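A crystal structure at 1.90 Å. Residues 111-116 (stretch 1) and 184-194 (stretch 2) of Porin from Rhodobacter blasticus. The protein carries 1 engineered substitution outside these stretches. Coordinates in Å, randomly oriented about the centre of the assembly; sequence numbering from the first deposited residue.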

ATOM      1  N   GLN A 111      32.528   1.205   5.519  1.00 25.15           N
ATOM      2  CA  GLN A 111      32.472   1.637   4.121  1.00 26.70           C
ATOM      3  C   GLN A 111      32.613   0.420   3.195  1.00 27.42           C
ATOM      4  O   GLN A 111      33.521   0.343   2.367  1.00 29.50           O
ATOM      5  CB  GLN A 111      33.638   2.597   3.827  1.00 26.58           C
ATOM      6  CG  GLN A 111      33.665   3.794   4.759  1.00 25.67           C
ATOM      7  CD  GLN A 111      32.522   4.746   4.468  1.00 27.47           C
ATOM      8  OE1 GLN A 111      32.423   5.244   3.349  1.00 28.38           O
ATOM      9  NE2 GLN A 111      31.642   5.020   5.406  1.00 27.22           N
ATOM     10  N   SER A 112      31.720  -0.540   3.350  1.00 27.41           N
ATOM     11  CA  SER A 112      31.728  -1.747   2.497  1.00 27.00           C
ATOM     12  C   SER A 112      30.324  -1.956   1.943  1.00 26.99           C
ATOM     13  O   SER A 112      29.387  -1.213   2.306  1.00 25.64           O
ATOM     14  CB  SER A 112      32.186  -2.964   3.301  1.00 29.27           C
ATOM     15  OG  SER A 112      31.489  -3.028   4.531  1.00 31.66           O
ATOM     16  N   SER A 113      30.166  -2.851   1.016  1.00 26.85           N
ATOM     17  CA  SER A 113      28.906  -3.211   0.387  1.00 26.00           C
ATOM     18  C   SER A 113      28.487  -4.571   0.927  1.00 25.26           C
ATOM     19  O   SER A 113      29.273  -5.526   0.932  1.00 25.03           O
ATOM     20  CB  SER A 113      29.105  -3.498  -1.118  1.00 28.74           C
ATOM     21  OG  SER A 113      29.242  -2.276  -1.826  1.00 33.61           O
ATOM     22  N   PHE A 114      27.271  -4.674   1.370  1.00 24.46           N
ATOM     23  CA  PHE A 114      26.766  -5.950   1.878  1.00 23.61           C
ATOM     24  C   PHE A 114      25.233  -5.923   1.808  1.00 24.20           C
ATOM     25  O   PHE A 114      24.663  -4.825   1.743  1.00 23.12           O
ATOM     26  CB  PHE A 114      27.265  -6.174   3.302  1.00 22.76           C
ATOM     27  CG  PHE A 114      26.986  -4.992   4.215  1.00 23.80           C
ATOM     28  CD1 PHE A 114      25.787  -4.941   4.922  1.00 23.78           C
ATOM     29  CD2 PHE A 114      27.929  -3.967   4.343  1.00 24.15           C
ATOM     30  CE1 PHE A 114      25.519  -3.859   5.759  1.00 25.64           C
ATOM     31  CE2 PHE A 114      27.659  -2.880   5.180  1.00 24.33           C
ATOM     32  CZ  PHE A 114      26.453  -2.825   5.888  1.00 24.55           C
ATOM     33  N   PHE A 115      24.611  -7.099   1.772  1.00 23.00           N
ATOM     34  CA  PHE A 115      23.142  -7.139   1.750  1.00 23.29           C
ATOM     35  C   PHE A 115      22.576  -6.768   3.126  1.00 22.55           C
ATOM     36  O   PHE A 115      23.164  -7.012   4.182  1.00 22.40           O
ATOM     37  CB  PHE A 115      22.660  -8.544   1.379  1.00 23.02           C
ATOM     38  CG  PHE A 115      22.916  -8.895  -0.057  1.00 23.75           C
ATOM     39  CD1 PHE A 115      22.683  -7.934  -1.045  1.00 23.07           C
ATOM     40  CD2 PHE A 115      23.364 -10.154  -0.395  1.00 23.29           C
ATOM     41  CE1 PHE A 115      22.914  -8.240  -2.371  1.00 24.23           C
ATOM     42  CE2 PHE A 115      23.589 -10.451  -1.727  1.00 23.84           C
ATOM     43  CZ  PHE A 115      23.356  -9.521  -2.698  1.00 24.18           C
ATOM     44  N   ALA A 116      21.362  -6.204   3.070  1.00 22.34           N
ATOM     45  CA  ALA A 116      20.677  -5.874   4.350  1.00 21.44           C
ATOM     46  C   ALA A 116      19.180  -5.897   4.040  1.00 21.32           C
ATOM     47  O   ALA A 116      18.808  -5.842   2.848  1.00 20.35           O
ATOM     48  CB  ALA A 116      21.122  -4.490   4.823  1.00 19.43           C
ATOM     49  N   ASP A 184      31.678 -12.997   0.443  1.00 26.96           N
ATOM     50  CA  ASP A 184      31.054 -12.612  -0.804  1.00 27.62           C
ATOM     51  C   ASP A 184      29.874 -11.640  -0.522  1.00 26.52           C
ATOM     52  O   ASP A 184      28.780 -11.753  -1.059  1.00 25.62           O
ATOM     53  CB  ASP A 184      30.545 -13.772  -1.602  1.00 31.46           C
ATOM     54  CG  ASP A 184      31.619 -14.743  -2.087  1.00 36.09           C
ATOM     55  OD1 ASP A 184      32.791 -14.382  -2.241  1.00 36.78           O
ATOM     56  OD2 ASP A 184      31.232 -15.905  -2.325  1.00 39.37           O
ATOM     57  N   ALA A 185      30.201 -10.680   0.318  1.00 26.62           N
ATOM     58  CA  ALA A 185      29.250  -9.662   0.752  1.00 26.18           C
ATOM     59  C   ALA A 185      28.678  -8.921  -0.448  1.00 27.13           C
ATOM     60  O   ALA A 185      29.428  -8.504  -1.340  1.00 26.19           O
ATOM     61  CB  ALA A 185      29.933  -8.701   1.725  1.00 23.49           C
ATOM     62  N   GLY A 186      27.328  -8.800  -0.476  1.00 26.73           N
ATOM     63  CA  GLY A 186      26.679  -8.072  -1.553  1.00 27.29           C
ATOM     64  C   GLY A 186      26.625  -8.888  -2.833  1.00 28.18           C
ATOM     65  O   GLY A 186      26.244  -8.355  -3.865  1.00 27.85           O
ATOM     66  N   GLY A 187      26.978 -10.160  -2.726  1.00 28.45           N
ATOM     67  CA  GLY A 187      26.971 -11.019  -3.910  1.00 29.69           C
ATOM     68  C   GLY A 187      28.186 -10.689  -4.808  1.00 30.74           C
ATOM     69  O   GLY A 187      28.172 -11.027  -5.983  1.00 30.51           O
ATOM     70  N   ILE A 188      29.232 -10.105  -4.251  1.00 31.41           N
ATOM     71  CA  ILE A 188      30.453  -9.781  -5.018  1.00 32.26           C
ATOM     72  C   ILE A 188      31.534 -10.788  -4.655  1.00 32.78           C
ATOM     73  O   ILE A 188      31.931 -10.877  -3.478  1.00 31.67           O
ATOM     74  CB  ILE A 188      30.890  -8.357  -4.658  1.00 33.98           C
ATOM     75  CG1 ILE A 188      29.762  -7.401  -5.111  1.00 35.19           C
ATOM     76  CG2 ILE A 188      32.219  -7.976  -5.313  1.00 33.28           C
ATOM     77  CD1 ILE A 188      29.801  -6.092  -4.331  1.00 36.50           C
ATOM     78  N   VAL A 189      31.976 -11.566  -5.649  1.00 32.91           N
ATOM     79  CA  VAL A 189      32.993 -12.586  -5.345  1.00 34.51           C
ATOM     80  C   VAL A 189      34.212 -11.960  -4.676  1.00 34.01           C
ATOM     81  O   VAL A 189      34.713 -10.956  -5.166  1.00 34.59           O
ATOM     82  CB  VAL A 189      33.471 -13.253  -6.677  1.00 38.67           C
ATOM     83  CG1 VAL A 189      34.480 -14.352  -6.383  1.00 39.41           C
ATOM     84  CG2 VAL A 189      32.284 -13.830  -7.440  1.00 40.33           C
ATOM     85  N   ASP A 190      34.715 -12.588  -3.644  1.00 34.48           N
ATOM     86  CA  ASP A 190      35.863 -12.252  -2.873  1.00 35.44           C
ATOM     87  C   ASP A 190      35.740 -10.981  -2.052  1.00 34.51           C
ATOM     88  O   ASP A 190      36.750 -10.536  -1.474  1.00 34.81           O
ATOM     89  CB  ASP A 190      37.138 -12.173  -3.743  1.00 42.19           C
ATOM     90  CG  ASP A 190      37.458 -13.549  -4.342  1.00 47.30           C
ATOM     91  OD1 ASP A 190      37.292 -14.601  -3.681  1.00 49.27           O
ATOM     92  OD2 ASP A 190      37.874 -13.578  -5.533  1.00 51.35           O
ATOM     93  N   ASN A 191      34.529 -10.422  -1.953  1.00 33.52           N
ATOM     94  CA  ASN A 191      34.360  -9.211  -1.116  1.00 31.82           C
ATOM     95  C   ASN A 191      34.149  -9.708   0.300  1.00 31.98           C
ATOM     96  O   ASN A 191      32.983  -9.868   0.711  1.00 31.58           O
ATOM     97  CB  ASN A 191      33.150  -8.452  -1.668  1.00 29.83           C
ATOM     98  CG  ASN A 191      32.902  -7.159  -0.936  1.00 31.80           C
ATOM     99  OD1 ASN A 191      33.834  -6.517  -0.441  1.00 30.73           O
ATOM    100  ND2 ASN A 191      31.613  -6.762  -0.840  1.00 30.66           N
ATOM    101  N   ASP A 192      35.184 -10.083   1.031  1.00 30.55           N
ATOM    102  CA  ASP A 192      35.019 -10.645   2.352  1.00 30.35           C
ATOM    103  C   ASP A 192      35.237  -9.556   3.396  1.00 29.89           C
ATOM    104  O   ASP A 192      36.261  -8.848   3.388  1.00 30.25           O
ATOM    105  CB  ASP A 192      35.900 -11.866   2.604  1.00 32.70           C
ATOM    106  CG  ASP A 192      35.787 -12.905   1.512  1.00 35.98           C
ATOM    107  OD1 ASP A 192      34.707 -13.154   0.944  1.00 34.03           O
ATOM    108  OD2 ASP A 192      36.855 -13.491   1.129  1.00 39.13           O
ATOM    109  N   ILE A 193      34.232  -9.334   4.254  1.00 28.33           N
ATOM    110  CA  ILE A 193      34.317  -8.190   5.153  1.00 26.91           C
ATOM    111  C   ILE A 193      34.260  -8.625   6.595  1.00 25.81           C
ATOM    112  O   ILE A 193      33.803  -9.730   6.898  1.00 25.74           O
ATOM    113  CB  ILE A 193      33.219  -7.154   4.793  1.00 26.02           C
ATOM    114  CG1 ILE A 193      31.800  -7.757   4.985  1.00 26.14           C
ATOM    115  CG2 ILE A 193      33.452  -6.672   3.372  1.00 23.03           C
ATOM    116  CD1 ILE A 193      30.708  -6.707   4.717  1.00 26.26           C
ATOM    117  N   ALA A 194      34.744  -7.797   7.514  1.00 25.50           N
ATOM    118  CA  ALA A 194      34.750  -8.238   8.910  1.00 25.41           C
ATOM    119  C   ALA A 194      34.669  -7.019   9.824  1.00 25.08           C
ATOM    120  O   ALA A 194      35.077  -5.945   9.433  1.00 25.48           O
ATOM    121  CB  ALA A 194      35.993  -9.033   9.289  1.00 26.60           C
TER
HETATM  122  O   HOH W   1      32.917  -3.945   0.484  1.00 29.89           O

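The two stretches lie far apart in the chain, and they meet over a small area, 333 Å² summed over both sides. Residues 111-116 run without regular secondary structure past a compact loop, residues 184-192, which leads into a strand at Ile193. The backbones come closest where Phe114 passes Gly186, with their CA atoms 4.0 Å apart; at Ser112 and Ile193 the CA atoms are 7.4 Å apart, and side chains fill the wider gap.

Direct polar contact between the stretches rests on the amide of Asn191. Its ND2 donates to Ser113 O at 3.2 Å, but the N-H...O angle of 125° makes this a weak hydrogen bond. The same nitrogen has a better partner within its own loop: Asn191 ND2 lies 2.8 Å from Ala185 O, with an angle of 158°. The side chain, with chi1 in the t rotamer, thus ties its own loop together while reaching the neighbouring backbone. Its other end is linked through water. Water 1 donates to Asn191 OD1 at 2.9 Å and accepts from Ser113 N at 3.0 Å, so that both backbone polar atoms of Ser113 are connected to one amide group, the carbonyl directly and the nitrogen through the water.

The aromatic contact is made by Phe115. Its CA-to-CB bond points sideways, but with chi1 at -71° the ring comes nearer to the loop and lies against the backbone of the two glycines. Gly186 CA sits 3.7 Å from the centroid of the Phe115 ring and only 8° off the ring normal, a CH-pi contact centred over the face. Phe115 CZ is 3.3 Å from Gly186 O and Phe115 CE2 is 3.5 Å from Gly187 N. At Gly187 the lack of a side chain matters to the fit: an ideal CB there would lie 3.3 Å from Phe115 CZ, a tight approach. Both glycines also have positive phi, which by itself favours glycine.

Apolar packing surrounds Phe114 and Ile193. Phe114 CB lies 4.0 Å from Ala185 CB and 3.8 Å from Ile193 CD1, while the end of the Phe114 side chain leads away from the loop. The CA-to-CB bond of Ile193 points toward the other stretch, and its CD1 lies 3.8 Å from Ser112 OG as well, spanning the wider part of the contact. Ala185 CB also approaches Ser113 O, at 3.3 Å, and on the surface Ile188 CD1 reaches to 4.2 Å from Ser113 CB.

Hydrogen bonds within the loop connect its residues to one another. A type II turn runs from Ile188 to Asn191, with Asn191 N bonded to Ile188 O at 3.0 Å, and Ala185 N donates to Asn191 O at 2.9 Å. Two aspartates add side-chain links: Asp184 N to Asp192 OD1 at 3.1 Å, and Asp190 N to Asp184 OD1 at 3.0 Å.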